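Local coordinates for protein imidazoleglycerol-phosphate dehydratase (Pyrococcus furiosus, PDB 5DNL) that catalyses the dehydration of imidazoleglycerol phosphate to imidazoleacetol phosphate, the sixth step of histidine biosynthesis, at residues 28-33 with 53-58; 60-65 with 120-125. All coordinates share one frame; numbering follows the deposited sequence.

Interaction 1: 28-33 with 53-58. With MN (manganese (II) ion), chain E; MN (manganese (II) ion), chain B; MN (manganese (II) ion), chain D; 5DL ([(2S)-2-hydroxy-3-(1H-1,2,4-triazol-1-yl)propyl]phosphonic acid), chain F.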
loop_
_atom_site.group_PDB
_atom_site.type_symbol
_atom_site.label_atom_id
_atom_site.label_comp_id
_atom_site.label_asym_id
_atom_site.label_seq_id
_atom_site.Cartn_x
_atom_site.Cartn_y
_atom_site.Cartn_z
ATOM N N ASP A 28 16.268 45.074 -8.722
ATOM C CA ASP A 28 15.859 46.389 -9.249
ATOM C C ASP A 28 14.470 46.308 -9.875
ATOM O O ASP A 28 13.647 47.185 -9.641
ATOM C CB ASP A 28 16.836 46.929 -10.309
ATOM C CG ASP A 28 18.180 47.354 -9.753
ATOM O OD1 ASP A 28 18.344 47.484 -8.530
ATOM O OD2 ASP A 28 19.082 47.564 -10.608
ATOM N N HIS A 29 14.219 45.254 -10.640
ATOM C CA HIS A 29 12.915 45.030 -11.280
ATOM C C HIS A 29 11.828 44.799 -10.227
ATOM O O HIS A 29 10.764 45.375 -10.303
ATOM C CB HIS A 29 13.003 43.867 -12.273
ATOM C CG HIS A 29 11.735 43.581 -13.004
ATOM N ND1 HIS A 29 10.930 44.568 -13.538
ATOM C CD2 HIS A 29 11.164 42.407 -13.350
ATOM C CE1 HIS A 29 9.891 44.009 -14.133
ATOM N NE2 HIS A 29 10.028 42.701 -14.061
ATOM N N MET A 30 12.108 43.959 -9.237
ATOM C CA MET A 30 11.131 43.664 -8.195
ATOM C C MET A 30 10.784 44.906 -7.382
ATOM O O MET A 30 9.623 45.125 -7.069
ATOM C CB MET A 30 11.643 42.560 -7.268
ATOM C CG MET A 30 11.765 41.175 -7.894
ATOM S SD MET A 30 10.304 40.557 -8.739
ATOM C CE MET A 30 10.699 41.024 -10.413
ATOM N N LEU A 31 11.795 45.708 -7.054
ATOM C CA LEU A 31 11.563 46.941 -6.301
ATOM C C LEU A 31 10.851 47.986 -7.135
ATOM O O LEU A 31 10.069 48.766 -6.597
ATOM C CB LEU A 31 12.852 47.515 -5.736
ATOM C CG LEU A 31 13.560 46.665 -4.684
ATOM C CD1 LEU A 31 14.944 47.229 -4.422
ATOM C CD2 LEU A 31 12.745 46.591 -3.394
ATOM N N THR A 32 11.128 48.022 -8.431
ATOM C CA THR A 32 10.394 48.915 -9.341
ATOM C C THR A 32 8.913 48.560 -9.329
ATOM O O THR A 32 8.049 49.435 -9.203
ATOM C CB THR A 32 10.997 48.868 -10.748
ATOM O OG1 THR A 32 12.348 49.340 -10.693
ATOM C CG2 THR A 32 10.220 49.738 -11.731
ATOM N N ALA A 33 8.611 47.260 -9.377
ATOM C CA ALA A 33 7.229 46.783 -9.261
ATOM C C ALA A 33 6.636 47.185 -7.910
ATOM O O ALA A 33 5.560 47.752 -7.839
ATOM C CB ALA A 33 7.181 45.269 -9.433
ATOM N N HIS A 53 22.530 39.037 1.586
ATOM C CA HIS A 53 22.658 40.203 2.460
ATOM C C HIS A 53 21.941 41.417 1.841
ATOM O O HIS A 53 21.291 42.179 2.538
ATOM C CB HIS A 53 24.107 40.552 2.748
ATOM C CG HIS A 53 24.870 39.475 3.462
ATOM N ND1 HIS A 53 26.240 39.378 3.384
ATOM C CD2 HIS A 53 24.473 38.458 4.261
ATOM C CE1 HIS A 53 26.656 38.356 4.101
ATOM N NE2 HIS A 53 25.606 37.792 4.660
ATOM N N LEU A 54 22.064 41.594 0.531
ATOM C CA LEU A 54 21.350 42.659 -0.160
ATOM C C LEU A 54 19.845 42.557 -0.028
ATOM O O LEU A 54 19.173 43.502 0.350
ATOM C CB LEU A 54 21.713 42.683 -1.639
ATOM C CG LEU A 54 20.938 43.655 -2.510
ATOM C CD1 LEU A 54 21.294 45.102 -2.166
ATOM C CD2 LEU A 54 21.159 43.344 -3.982
ATOM N N TRP A 55 19.290 41.393 -0.363
ATOM C CA TRP A 55 17.826 41.237 -0.340
ATOM C C TRP A 55 17.242 41.444 1.063
ATOM O O TRP A 55 16.225 42.113 1.246
ATOM C CB TRP A 55 17.391 39.889 -0.955
ATOM C CG TRP A 55 17.451 39.862 -2.463
ATOM C CD1 TRP A 55 18.557 40.069 -3.247
ATOM C CD2 TRP A 55 16.353 39.643 -3.368
ATOM N NE1 TRP A 55 18.213 39.978 -4.570
ATOM C CE2 TRP A 55 16.875 39.720 -4.675
ATOM C CE3 TRP A 55 14.982 39.367 -3.197
ATOM C CZ2 TRP A 55 16.080 39.545 -5.803
ATOM C CZ3 TRP A 55 14.201 39.187 -4.318
ATOM C CH2 TRP A 55 14.751 39.284 -5.601
ATOM N N GLU A 56 17.873 40.822 2.051
ATOM C CA GLU A 56 17.430 40.950 3.435
ATOM C C GLU A 56 17.572 42.401 3.894
ATOM O O GLU A 56 16.640 42.946 4.490
ATOM C CB GLU A 56 18.272 40.034 4.320
ATOM C CG GLU A 56 18.022 40.229 5.799
ATOM C CD GLU A 56 18.600 39.125 6.650
ATOM O OE1 GLU A 56 19.258 38.210 6.102
ATOM O OE2 GLU A 56 18.419 39.201 7.879
ATOM N N ASP A 57 18.731 43.019 3.642
ATOM C CA ASP A 57 18.977 44.349 4.182
ATOM C C ASP A 57 18.160 45.439 3.473
ATOM O O ASP A 57 17.758 46.417 4.097
ATOM C CB ASP A 57 20.461 44.633 4.154
ATOM C CG ASP A 57 21.255 43.708 5.086
ATOM O OD1 ASP A 57 20.677 42.799 5.761
ATOM O OD2 ASP A 57 22.483 43.888 5.142
ATOM N N ILE A 58 17.875 45.228 2.194
ATOM C CA ILE A 58 16.890 46.035 1.468
ATOM C C ILE A 58 15.536 45.919 2.137
ATOM O O ILE A 58 14.841 46.923 2.373
ATOM C CB ILE A 58 16.840 45.632 -0.029
ATOM C CG1 ILE A 58 18.046 46.209 -0.787
ATOM C CG2 ILE A 58 15.516 46.012 -0.691
ATOM C CD1 ILE A 58 17.942 47.676 -1.164
HETATM MN MN MN E . 8.926 41.119 -15.148
HETATM MN MN MN B . 25.856 35.967 6.141
HETATM MN MN MN D . 19.287 36.042 6.400
HETATM N N1 5DL F . 23.716 36.025 6.801
HETATM C C3 5DL F . 22.007 36.441 8.202
HETATM N N2 5DL F . 23.335 36.330 8.084
HETATM C C8 5DL F . 26.106 37.754 10.318
HETATM C C7 5DL F . 25.241 37.651 9.060
HETATM C C6 5DL F . 24.253 36.503 9.204
HETATM C C5 5DL F . 22.548 35.963 6.153
HETATM O O10 5DL F . 24.189 39.064 11.658
HETATM P P9 5DL F . 25.221 38.010 11.881
HETATM O O11 5DL F . 26.267 38.381 12.903
HETATM O O12 5DL F . 24.576 36.698 12.305
HETATM O O13 5DL F . 26.047 37.433 7.892
HETATM N N4 5DL F . 21.489 36.207 6.958
HETATM O O HOH W 1 18.985 36.687 8.486
#
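Leu31 swings CG opposite its own carbonyl carbon (chi1 -65°) and Ile58 sets CG2 opposite its backbone N (chi1 -77° to CG1), which turns the two branched ends toward each other. CG2 of Ile58 lies 3.9 Å from CD2 and 4.0 Å from CD1 of Leu31, so one methyl rests against both arms of the leucine fork. The backbones stay well apart, with the CA atoms of Leu31 and Ile58 separated by 9.5 Å. One turn earlier, Trp55 extends its indole to Met30, whose CG is 4.2 Å from CH2 and approaches the ring obliquely, while the far end of the methionine leads off toward helix 144-162. The indole NE1 is hydrogen-bonded to Asp24. These contacts join helix 25-38 to helix 51-69, both lying by the four-stranded mixed sheet that includes strand 42-48, in the ribosomal protein S5-like fold; Leu31 and Ile58 both rest on Ile44 of that strand. Away from this apolar seam both segments carry metal ligands: His29 binds one manganese through NE2 at 2.2 Å, and 53-58 supplies two more ligands. His53 NE2 is 2.4 Å from another manganese, to which the inhibitor also brings N1 and O13, with N1 at the edge of the His53 ring and in its plane. Asp49 accepts a hydrogen bond from His53 ND1 and so fixes the rotation of the ring, and His29, His145 and Glu149 of a neighbouring subunit bind the same ion. Glu56, extended beyond CG, binds a third manganese through OE1 at 2.2 Å, whereas its OE2 accepts a hydrogen bond from a metal-bound water at 2.6 Å. The triazole spans these last two ions through N1 and N4.

Interaction 2: 60-65 with 120-125. With MN (manganese (II) ion), chain D.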
loop_
_atom_site.group_PDB
_atom_site.type_symbol
_atom_site.label_atom_id
_atom_site.label_comp_id
_atom_site.label_asym_id
_atom_site.label_seq_id
_atom_site.Cartn_x
_atom_site.Cartn_y
_atom_site.Cartn_z
ATOM N N ILE A 60 14.874 45.120 5.264
ATOM C CA ILE A 60 14.945 45.808 6.557
ATOM C C ILE A 60 14.868 47.318 6.369
ATOM O O ILE A 60 14.087 47.971 7.067
ATOM C CB ILE A 60 16.218 45.448 7.331
ATOM C CG1 ILE A 60 16.249 43.951 7.721
ATOM C CG2 ILE A 60 16.354 46.322 8.574
ATOM C CD1 ILE A 60 17.594 43.451 8.224
ATOM N N THR A 61 15.688 47.844 5.466
ATOM C CA THR A 61 15.803 49.303 5.319
ATOM C C THR A 61 14.511 49.879 4.724
ATOM O O THR A 61 14.022 50.916 5.179
ATOM C CB THR A 61 17.024 49.673 4.463
ATOM O OG1 THR A 61 18.180 49.013 4.963
ATOM C CG2 THR A 61 17.281 51.198 4.494
ATOM N N LEU A 62 13.940 49.203 3.735
ATOM C CA LEU A 62 12.646 49.587 3.176
ATOM C C LEU A 62 11.567 49.559 4.262
ATOM O O LEU A 62 10.736 50.461 4.364
ATOM C CB LEU A 62 12.265 48.675 2.009
ATOM C CG LEU A 62 10.885 48.848 1.377
ATOM C CD1 LEU A 62 10.684 50.253 0.826
ATOM C CD2 LEU A 62 10.671 47.816 0.285
ATOM N N GLY A 63 11.547 48.504 5.079
ATOM C CA GLY A 63 10.603 48.442 6.184
ATOM C C GLY A 63 10.733 49.598 7.162
ATOM O O GLY A 63 9.733 50.167 7.592
ATOM N N GLU A 64 11.962 49.895 7.536
ATOM C CA GLU A 64 12.231 51.009 8.448
ATOM C C GLU A 64 11.787 52.318 7.815
ATOM O O GLU A 64 11.208 53.174 8.496
ATOM C CB GLU A 64 13.713 51.074 8.768
ATOM C CG GLU A 64 14.209 49.937 9.647
ATOM C CD GLU A 64 15.717 50.004 9.874
ATOM O OE1 GLU A 64 16.453 50.707 9.135
ATOM O OE2 GLU A 64 16.186 49.328 10.791
ATOM N N ALA A 65 12.013 52.457 6.515
ATOM C CA ALA A 65 11.618 53.681 5.787
ATOM C C ALA A 65 10.114 53.810 5.753
ATOM O O ALA A 65 9.560 54.898 5.995
ATOM C CB ALA A 65 12.202 53.727 4.397
ATOM N N LYS A 120 12.161 35.075 0.494
ATOM C CA LYS A 120 11.838 34.915 1.919
ATOM C C LYS A 120 12.648 35.876 2.780
ATOM O O LYS A 120 12.120 36.447 3.744
ATOM C CB LYS A 120 12.053 33.481 2.410
ATOM C CG LYS A 120 10.992 32.511 1.946
ATOM C CD LYS A 120 11.242 31.127 2.532
ATOM C CE LYS A 120 10.111 30.168 2.232
ATOM N NZ LYS A 120 10.444 28.817 2.761
ATOM N N GLU A 121 13.924 36.061 2.454
ATOM C CA GLU A 121 14.759 36.938 3.274
ATOM C C GLU A 121 14.395 38.415 3.093
ATOM O O GLU A 121 14.413 39.189 4.068
ATOM C CB GLU A 121 16.235 36.641 3.062
ATOM C CG GLU A 121 16.610 35.320 3.696
ATOM C CD GLU A 121 16.386 35.339 5.186
ATOM O OE1 GLU A 121 17.161 35.998 5.923
ATOM O OE2 GLU A 121 15.372 34.752 5.620
ATOM N N PHE A 122 14.018 38.809 1.887
ATOM C CA PHE A 122 13.486 40.158 1.702
ATOM C C PHE A 122 12.216 40.367 2.548
ATOM O O PHE A 122 12.069 41.387 3.237
ATOM C CB PHE A 122 13.178 40.432 0.218
ATOM C CG PHE A 122 12.335 41.674 0.006
ATOM C CD1 PHE A 122 12.924 42.926 -0.021
ATOM C CD2 PHE A 122 10.963 41.585 -0.116
ATOM C CE1 PHE A 122 12.150 44.076 -0.168
ATOM C CE2 PHE A 122 10.192 42.719 -0.274
ATOM C CZ PHE A 122 10.782 43.959 -0.296
ATOM N N VAL A 123 11.287 39.414 2.490
ATOM C CA VAL A 123 10.002 39.539 3.184
ATOM C C VAL A 123 10.190 39.541 4.697
ATOM O O VAL A 123 9.577 40.357 5.413
ATOM C CB VAL A 123 8.982 38.469 2.734
ATOM C CG1 VAL A 123 7.698 38.591 3.526
ATOM C CG2 VAL A 123 8.676 38.622 1.243
ATOM N N TRP A 124 11.032 38.642 5.218
ATOM C CA TRP A 124 11.358 38.679 6.635
ATOM C C TRP A 124 12.029 39.976 7.044
ATOM O O TRP A 124 11.740 40.505 8.120
ATOM C CB TRP A 124 12.230 37.488 7.065
ATOM C CG TRP A 124 11.460 36.345 7.629
ATOM C CD1 TRP A 124 11.274 35.115 7.055
ATOM C CD2 TRP A 124 10.784 36.316 8.881
ATOM N NE1 TRP A 124 10.530 34.317 7.902
ATOM C CE2 TRP A 124 10.225 35.027 9.026
ATOM C CE3 TRP A 124 10.610 37.241 9.904
ATOM C CZ2 TRP A 124 9.481 34.660 10.159
ATOM C CZ3 TRP A 124 9.884 36.858 11.029
ATOM C CH2 TRP A 124 9.342 35.587 11.139
ATOM N N GLY A 125 12.911 40.489 6.191
ATOM C CA GLY A 125 13.570 41.765 6.462
ATOM C C GLY A 125 12.538 42.885 6.549
ATOM O O GLY A 125 12.556 43.699 7.496
HETATM MN MN MN D . 19.287 36.042 6.400
HETATM O O HOH W 1 18.985 36.687 8.486
#
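Ile60 and Gly125 bring their helices to 4.3 Å between CA atoms, close enough for CA of Ile60 to make a CA-H...O contact with O of Gly125 at 3.3 Å and 143° at the hydrogen. This is a glycine-mediated helix-helix packing inside an alpha/beta sandwich: helix 51-69 rests on strands 2-4 and 8-14 of one mixed sheet, helix 116-130 on strand 100-104 of the other, and the two meet between them. With no side chain on Gly125, Ile60 can settle directly on its backbone, where CG1 lies 3.7 Å from the glycine CA. Farther along the interface Leu62, with CG opposite its backbone N (chi1 175°), sends CD2 to the edge of the Phe122 ring, near the ring plane and 3.9 Å from CZ. The Phe122 ring also meets that of Phe152 on helix 144-162. Directed elsewhere, Glu121 bends at chi2 (-62°) to enter the manganese site completed by His52, Glu56, the inhibitor, water and His146 of a neighbouring subunit; it binds with one oxygen, OE1 being 2.2 Å from the manganese and OE2 4.2 Å from it.

Both interactions are buried, though Ile60 of interaction 2 is partly exposed; their centres lie about 9 Å apart, and both use helix 51-69, through Trp55 and Ile58 in the one and Ile60 and Leu62 in the other. Interaction 1 pairs it with a helix beside the same sheet, by apolar side chains across widely spaced backbones; interaction 2 pairs it with a helix resting on the other sheet, and there backbone touches backbone. Phe122 ties the two together: its CE1 lies 3.9 Å from Ile58 CG2 and 4.1 Å from Leu31 CD2, making one continuous hydrophobic core. They also share a metal: Glu56 OE1 and Glu121 OE1 stand 3.1 Å apart because both bind the same manganese.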